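Local coordinates for ATP phosphoribosyltransferase regulatory subunit (Bacillus halodurans, PDB 3OD1), which is probably the regulatory partner of HisG in ATP phosphoribosyltransferase, needed for the first step of histidine biosynthesis and perhaps for its feedback control by histidine, at residues B[166-169]-B[170-174]; B[188-191]-B[192-195]; B[195-198]-B[199-203]. All coordinates share one frame; numbering follows the deposited sequence.

Contact 1 (B[166-169]-B[170-174])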
loop_
_atom_site.group_PDB
_atom_site.type_symbol
_atom_site.label_atom_id
_atom_site.label_comp_id
_atom_site.label_asym_id
_atom_site.label_seq_id
_atom_site.Cartn_x
_atom_site.Cartn_y
_atom_site.Cartn_z
ATOM N N GLY B 166 0.838 -4.128 -30.820
ATOM C CA GLY B 166 0.908 -5.337 -31.627
ATOM C C GLY B 166 -0.395 -6.126 -31.611
ATOM O O GLY B 166 -1.403 -5.684 -31.052
ATOM N N HIS B 167 -0.397 -7.304 -32.218
ATOM C CA HIS B 167 -1.603 -8.111 -32.179
ATOM C C HIS B 167 -1.293 -9.606 -32.210
ATOM O O HIS B 167 -0.729 -10.111 -33.175
ATOM C CB HIS B 167 -2.538 -7.725 -33.330
ATOM C CG HIS B 167 -3.942 -8.205 -33.144
ATOM N ND1 HIS B 167 -4.244 -9.515 -32.845
ATOM C CD2 HIS B 167 -5.126 -7.551 -33.211
ATOM C CE1 HIS B 167 -5.553 -9.650 -32.734
ATOM N NE2 HIS B 167 -6.111 -8.471 -32.944
ATOM N N VAL B 168 -1.668 -10.306 -31.144
ATOM C CA VAL B 168 -1.454 -11.745 -31.054
ATOM C C VAL B 168 -2.095 -12.488 -32.227
ATOM O O VAL B 168 -1.548 -13.479 -32.713
ATOM C CB VAL B 168 -2.015 -12.316 -29.734
ATOM C CG1 VAL B 168 -2.107 -13.844 -29.793
ATOM C CG2 VAL B 168 -1.159 -11.879 -28.575
ATOM N N GLY B 169 -3.254 -12.008 -32.670
ATOM C CA GLY B 169 -3.989 -12.669 -33.732
ATOM C C GLY B 169 -3.245 -12.563 -35.051
ATOM O O GLY B 169 -3.163 -13.532 -35.818
ATOM N N TYR B 170 -2.695 -11.385 -35.328
ATOM C CA TYR B 170 -1.936 -11.221 -36.556
ATOM C C TYR B 170 -0.732 -12.171 -36.593
ATOM O O TYR B 170 -0.553 -12.927 -37.554
ATOM C CB TYR B 170 -1.498 -9.773 -36.766
ATOM C CG TYR B 170 -0.761 -9.603 -38.073
ATOM C CD1 TYR B 170 -1.457 -9.387 -39.256
ATOM C CD2 TYR B 170 0.625 -9.702 -38.133
ATOM C CE1 TYR B 170 -0.797 -9.249 -40.468
ATOM C CE2 TYR B 170 1.303 -9.567 -39.351
ATOM C CZ TYR B 170 0.578 -9.341 -40.511
ATOM O OH TYR B 170 1.224 -9.202 -41.716
ATOM N N VAL B 171 0.088 -12.126 -35.546
ATOM C CA VAL B 171 1.259 -12.992 -35.437
ATOM C C VAL B 171 0.880 -14.462 -35.610
ATOM O O VAL B 171 1.445 -15.163 -36.451
ATOM C CB VAL B 171 1.981 -12.807 -34.077
ATOM C CG1 VAL B 171 3.122 -13.807 -33.931
ATOM C CG2 VAL B 171 2.503 -11.390 -33.942
ATOM N N ASN B 172 -0.079 -14.933 -34.820
ATOM C CA ASN B 172 -0.469 -16.344 -34.893
ATOM C C ASN B 172 -0.988 -16.752 -36.276
ATOM O O ASN B 172 -0.615 -17.811 -36.790
ATOM C CB ASN B 172 -1.472 -16.705 -33.793
ATOM C CG ASN B 172 -0.858 -16.636 -32.396
ATOM O OD1 ASN B 172 0.331 -16.350 -32.239
ATOM N ND2 ASN B 172 -1.669 -16.905 -31.377
ATOM N N ALA B 173 -1.830 -15.921 -36.885
ATOM C CA ALA B 173 -2.369 -16.246 -38.213
ATOM C C ALA B 173 -1.260 -16.393 -39.249
ATOM O O ALA B 173 -1.264 -17.337 -40.046
ATOM C CB ALA B 173 -3.385 -15.201 -38.668
ATOM N N LEU B 174 -0.316 -15.460 -39.238
ATOM C CA LEU B 174 0.783 -15.485 -40.193
ATOM C C LEU B 174 1.691 -16.689 -39.978
ATOM O O LEU B 174 1.978 -17.431 -40.919
ATOM C CB LEU B 174 1.606 -14.198 -40.118
ATOM C CG LEU B 174 2.826 -14.157 -41.048
ATOM C CD1 LEU B 174 2.426 -14.368 -42.528
ATOM C CD2 LEU B 174 3.603 -12.856 -40.867
#
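Val168 lays its CG1 methyl alongside the amide of Asn172 one helical turn later, 3.5 Å from ND2, the two side chains pointing the same way. The CG of Asn172 lies anti to its own carbonyl carbon (chi1 -67°), which folds the amide back over the preceding turn and puts that CG 3.2 Å from Val168 O. The same carbonyl oxygen takes the backbone N-H of Asn172 at 3.0 Å, a regular helical bond.

At the start of the helix His167 is the N-cap. Its ring accepts from Gly169 N through ND1 at 2.7 Å; the donor lies almost in the ring plane, but the bond is bent, with 137° at the hydrogen. A side chain on Gly169 would run into His167 CE1, so the bare backbone lets the ring sit this close. His167 O meanwhile receives Val171 N in a nearly straight bond of 3.2 Å. The far ring nitrogen, NE2, is hydrogen-bonded to Glu248 OE1, so both ring nitrogens are engaged. With an alanine in place of His167, Gly169 N would probably lose its cap and Glu248 its ring partner.

Residues 166-174 span the junction where strand 162-167, lying beside strand 281-286, turns directly into helix 168-179. Helix 240-258 packs against His167 and Tyr170, while the Tyr170 hydroxyl reaches Ala233 O.

Contact 2 (B[188-191]-B[192-195]); sequences LRRF and LYEK
Arg190 and Glu194 meet through the aliphatic part of the arginine: CD of Arg190 lies 3.0 Å from OE2 of Glu194. The charged ends stay further apart, NH1 of Arg190 being 4.0 Å from that same OE2, beyond a salt bridge, so any attraction is probably modest. Bends at chi2 and chi3 (78° and 51°) turn the arginine chain back beside Tyr193. There NH1 of Arg190 stands 4.0 Å from CD2 of the tyrosine, with guanidinium and ring nearly perpendicular at 88°.

Behind these side chains the backbone sets the spacing. Tyr193 N bonds to Arg189 O at 2.8 Å, and Glu194 N to Arg190 O at 3.0 Å. The helix then closes in a Schellman motif: Lys195, at positive phi, is its C-prime residue, with Lys195 N on Leu192 O at 2.8 Å and Asn196 N on Phe191 O. Further back along the helix, Arg189 turns elsewhere, forming a salt bridge with Asp186.

This is the C-terminal end of helix 182-193. Leu188 and Leu192 face helices 168-179 and 211-220, and both touch Tyr200 of helix 197-206, whose His203 meets the Phe191 ring.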
loop_
_atom_site.group_PDB
_atom_site.type_symbol
_atom_site.label_atom_id
_atom_site.label_comp_id
_atom_site.label_asym_id
_atom_site.label_seq_id
_atom_site.Cartn_x
_atom_site.Cartn_y
_atom_site.Cartn_z
ATOM N N LEU B 188 9.071 -20.228 -33.701
ATOM C CA LEU B 188 9.173 -18.880 -34.259
ATOM C C LEU B 188 8.737 -17.810 -33.250
ATOM O O LEU B 188 9.425 -16.806 -33.072
ATOM C CB LEU B 188 8.357 -18.762 -35.552
ATOM C CG LEU B 188 9.047 -19.242 -36.833
ATOM C CD1 LEU B 188 8.049 -19.408 -37.985
ATOM C CD2 LEU B 188 10.172 -18.294 -37.219
ATOM N N ARG B 189 7.598 -18.035 -32.595
ATOM C CA ARG B 189 7.047 -17.087 -31.624
ATOM C C ARG B 189 8.025 -16.825 -30.478
ATOM O O ARG B 189 8.088 -15.716 -29.937
ATOM C CB ARG B 189 5.731 -17.620 -31.047
ATOM C CG ARG B 189 4.598 -16.597 -30.989
ATOM C CD ARG B 189 3.406 -17.124 -30.190
ATOM N NE ARG B 189 3.229 -18.565 -30.349
ATOM C CZ ARG B 189 2.561 -19.135 -31.346
ATOM N NH1 ARG B 189 1.997 -18.392 -32.286
ATOM N NH2 ARG B 189 2.459 -20.453 -31.408
ATOM N N ARG B 190 8.767 -17.862 -30.101
ATOM C CA ARG B 190 9.755 -17.770 -29.035
ATOM C C ARG B 190 10.852 -16.765 -29.386
ATOM O O ARG B 190 11.255 -15.961 -28.545
ATOM C CB ARG B 190 10.366 -19.142 -28.776
ATOM C CG ARG B 190 11.577 -19.116 -27.868
ATOM C CD ARG B 190 11.146 -18.983 -26.448
ATOM N NE ARG B 190 10.143 -19.986 -26.117
ATOM C CZ ARG B 190 9.546 -20.064 -24.934
ATOM N NH1 ARG B 190 9.859 -19.187 -23.981
ATOM N NH2 ARG B 190 8.639 -21.009 -24.709
ATOM N N PHE B 191 11.321 -16.799 -30.634
ATOM C CA PHE B 191 12.307 -15.813 -31.086
ATOM C C PHE B 191 11.776 -14.387 -30.926
ATOM O O PHE B 191 12.498 -13.499 -30.472
ATOM C CB PHE B 191 12.736 -16.063 -32.532
ATOM C CG PHE B 191 13.640 -17.251 -32.698
ATOM C CD1 PHE B 191 14.948 -17.207 -32.246
ATOM C CD2 PHE B 191 13.181 -18.412 -33.302
ATOM C CE1 PHE B 191 15.785 -18.299 -32.393
ATOM C CE2 PHE B 191 14.015 -19.514 -33.456
ATOM C CZ PHE B 191 15.316 -19.458 -32.999
ATOM N N LEU B 192 10.517 -14.177 -31.300
ATOM C CA LEU B 192 9.890 -12.857 -31.192
ATOM C C LEU B 192 9.731 -12.456 -29.734
ATOM O O LEU B 192 10.027 -11.327 -29.349
ATOM C CB LEU B 192 8.522 -12.842 -31.886
ATOM C CG LEU B 192 8.546 -13.136 -33.391
ATOM C CD1 LEU B 192 7.142 -13.393 -33.928
ATOM C CD2 LEU B 192 9.218 -11.993 -34.147
ATOM N N TYR B 193 9.256 -13.393 -28.927
ATOM C CA TYR B 193 9.072 -13.159 -27.505
ATOM C C TYR B 193 10.370 -12.686 -26.851
ATOM O O TYR B 193 10.373 -11.791 -25.999
ATOM C CB TYR B 193 8.579 -14.451 -26.858
ATOM C CG TYR B 193 8.502 -14.414 -25.358
ATOM C CD1 TYR B 193 7.576 -13.606 -24.708
ATOM C CD2 TYR B 193 9.337 -15.217 -24.587
ATOM C CE1 TYR B 193 7.498 -13.584 -23.320
ATOM C CE2 TYR B 193 9.271 -15.204 -23.212
ATOM C CZ TYR B 193 8.355 -14.387 -22.579
ATOM O OH TYR B 193 8.294 -14.385 -21.204
ATOM N N GLU B 194 11.483 -13.278 -27.265
ATOM C CA GLU B 194 12.775 -12.917 -26.698
ATOM C C GLU B 194 13.445 -11.815 -27.513
ATOM O O GLU B 194 14.592 -11.449 -27.251
ATOM C CB GLU B 194 13.667 -14.152 -26.606
ATOM C CG GLU B 194 13.130 -15.185 -25.632
ATOM C CD GLU B 194 13.787 -16.532 -25.796
ATOM O OE1 GLU B 194 14.747 -16.624 -26.587
ATOM O OE2 GLU B 194 13.341 -17.496 -25.133
ATOM N N LYS B 195 12.714 -11.297 -28.497
ATOM C CA LYS B 195 13.192 -10.204 -29.349
ATOM C C LYS B 195 14.530 -10.528 -30.007
ATOM O O LYS B 195 15.368 -9.655 -30.233
ATOM C CB LYS B 195 13.236 -8.888 -28.568
ATOM C CG LYS B 195 11.874 -8.541 -27.993
ATOM C CD LYS B 195 11.896 -7.252 -27.229
ATOM C CE LYS B 195 10.623 -7.087 -26.416
ATOM N NZ LYS B 195 9.409 -7.015 -27.261
#

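Contact 3 (B[195-198]-B[199-203]); sequences KNYV and GYREH
A chi1 of -175° carries the Asn196 amide forward over the first turn of the helix, where OD1 accepts from Gly199 N at 2.8 Å. The bond is fairly straight at the hydrogen, 164°, yet the donor stands well above the amide's carbonyl plane instead of on a lone pair. Gly199 permits this approach: a beta carbon there would clash with Asn196 ND2. Asn196 O takes Tyr200 N at 2.9 Å, so this one residue satisfies two N-H groups of the opening turn.

Arg201 has its CG on the backbone-N side (chi1 -66°) and runs extended to NE, passing back over the preceding turn. Its CG lies 3.3 Å from Tyr197 O, the oxygen that also receives Arg201 N at 2.8 Å. One residue further on, Glu202 N bonds to Val198 O at 3.1 Å.

The two tyrosines carry their hydroxyls outside this turn, Tyr197 to Thr270 OG1 and Tyr200 to Leu217 O, and the Tyr200 ring packs on Leu188, Phe191 and Leu192. The arrangement is a classic asparagine N-cap, here starting helix 197-206 immediately after the Schellman motif that ends helix 182-193.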
loop_
_atom_site.group_PDB
_atom_site.type_symbol
_atom_site.label_atom_id
_atom_site.label_comp_id
_atom_site.label_asym_id
_atom_site.label_seq_id
_atom_site.Cartn_x
_atom_site.Cartn_y
_atom_site.Cartn_z
ATOM N N LYS B 195 12.714 -11.297 -28.497
ATOM C CA LYS B 195 13.192 -10.204 -29.349
ATOM C C LYS B 195 14.530 -10.528 -30.007
ATOM O O LYS B 195 15.368 -9.655 -30.233
ATOM C CB LYS B 195 13.236 -8.888 -28.568
ATOM C CG LYS B 195 11.874 -8.541 -27.993
ATOM C CD LYS B 195 11.896 -7.252 -27.229
ATOM C CE LYS B 195 10.623 -7.087 -26.416
ATOM N NZ LYS B 195 9.409 -7.015 -27.261
ATOM N N ASN B 196 14.703 -11.802 -30.330
ATOM C CA ASN B 196 15.899 -12.276 -31.000
ATOM C C ASN B 196 15.694 -12.377 -32.524
ATOM O O ASN B 196 15.459 -13.467 -33.058
ATOM C CB ASN B 196 16.292 -13.629 -30.405
ATOM C CG ASN B 196 17.592 -14.154 -30.960
ATOM O OD1 ASN B 196 18.240 -13.505 -31.782
ATOM N ND2 ASN B 196 17.983 -15.340 -30.515
ATOM N N TYR B 197 15.779 -11.241 -33.217
ATOM C CA TYR B 197 15.583 -11.216 -34.668
ATOM C C TYR B 197 16.702 -11.962 -35.382
ATOM O O TYR B 197 16.487 -12.586 -36.423
ATOM C CB TYR B 197 15.530 -9.780 -35.202
ATOM C CG TYR B 197 14.375 -8.929 -34.705
ATOM C CD1 TYR B 197 13.498 -9.393 -33.728
ATOM C CD2 TYR B 197 14.169 -7.647 -35.218
ATOM C CE1 TYR B 197 12.447 -8.596 -33.278
ATOM C CE2 TYR B 197 13.128 -6.852 -34.782
ATOM C CZ TYR B 197 12.273 -7.325 -33.809
ATOM O OH TYR B 197 11.247 -6.517 -33.379
ATOM N N VAL B 198 17.905 -11.881 -34.827
ATOM C CA VAL B 198 19.051 -12.556 -35.414
ATOM C C VAL B 198 18.783 -14.056 -35.471
ATOM O O VAL B 198 18.920 -14.682 -36.521
ATOM C CB VAL B 198 20.341 -12.270 -34.613
ATOM C CG1 VAL B 198 21.500 -13.086 -35.153
ATOM C CG2 VAL B 198 20.667 -10.782 -34.656
ATOM N N GLY B 199 18.389 -14.624 -34.335
ATOM C CA GLY B 199 18.056 -16.036 -34.260
ATOM C C GLY B 199 16.864 -16.365 -35.140
ATOM O O GLY B 199 16.822 -17.411 -35.791
ATOM N N TYR B 200 15.899 -15.452 -35.161
ATOM C CA TYR B 200 14.683 -15.602 -35.944
ATOM C C TYR B 200 14.980 -15.693 -37.438
ATOM O O TYR B 200 14.465 -16.584 -38.122
ATOM C CB TYR B 200 13.743 -14.435 -35.648
ATOM C CG TYR B 200 12.457 -14.404 -36.442
ATOM C CD1 TYR B 200 11.254 -14.801 -35.869
ATOM C CD2 TYR B 200 12.438 -13.938 -37.750
ATOM C CE1 TYR B 200 10.073 -14.750 -36.581
ATOM C CE2 TYR B 200 11.263 -13.888 -38.472
ATOM C CZ TYR B 200 10.086 -14.296 -37.883
ATOM O OH TYR B 200 8.917 -14.236 -38.602
ATOM N N ARG B 201 15.808 -14.783 -37.948
ATOM C CA ARG B 201 16.195 -14.825 -39.361
ATOM C C ARG B 201 16.945 -16.116 -39.684
ATOM O O ARG B 201 16.697 -16.749 -40.706
ATOM C CB ARG B 201 17.055 -13.614 -39.748
ATOM C CG ARG B 201 16.342 -12.275 -39.685
ATOM C CD ARG B 201 17.332 -11.127 -39.892
ATOM N NE ARG B 201 16.866 -9.861 -39.324
ATOM C CZ ARG B 201 15.978 -9.063 -39.913
ATOM N NH1 ARG B 201 15.452 -9.403 -41.084
ATOM N NH2 ARG B 201 15.610 -7.929 -39.328
ATOM N N GLU B 202 17.860 -16.501 -38.799
ATOM C CA GLU B 202 18.657 -17.704 -38.996
ATOM C C GLU B 202 17.752 -18.932 -39.050
ATOM O O GLU B 202 17.934 -19.814 -39.888
ATOM C CB GLU B 202 19.681 -17.853 -37.867
ATOM C CG GLU B 202 20.886 -18.715 -38.219
ATOM C CD GLU B 202 21.883 -17.995 -39.120
ATOM O OE1 GLU B 202 22.505 -18.661 -39.978
ATOM O OE2 GLU B 202 22.043 -16.762 -38.971
ATOM N N HIS B 203 16.771 -18.973 -38.156
ATOM C CA HIS B 203 15.861 -20.105 -38.058
ATOM C C HIS B 203 14.974 -20.235 -39.290
ATOM O O HIS B 203 14.706 -21.343 -39.763
ATOM C CB HIS B 203 14.990 -19.985 -36.809
ATOM C CG HIS B 203 14.136 -21.185 -36.558
ATOM N ND1 HIS B 203 12.757 -21.140 -36.585
ATOM C CD2 HIS B 203 14.464 -22.472 -36.292
ATOM C CE1 HIS B 203 12.276 -22.344 -36.334
ATOM N NE2 HIS B 203 13.291 -23.171 -36.153
#

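Overall arrangement
The three contacts follow one another along the chain within the region related to histidyl-tRNA synthetase, on one side of the chain's centre. Contact 1 starts helix 168-179 at the end of strand 162-167, an inner strand of the large mixed sheet; contact 2 ends helix 182-193, and contact 3 starts helix 197-206. Contacts 2 and 3 share Lys195 and have centres about 8 Å apart; the Phe191 ring also lies against the backbone of Gly199. Contact 1 lies about 13 Å from contact 2, centre to centre, and touches it where Val171 meets Leu192 and where Asn172 OD1 takes a weak hydrogen bond from Arg189 NH1. Its centre is about 17 Å from that of contact 3, without touching. Together they mark how the chain leaves the sheet and folds into successive helices.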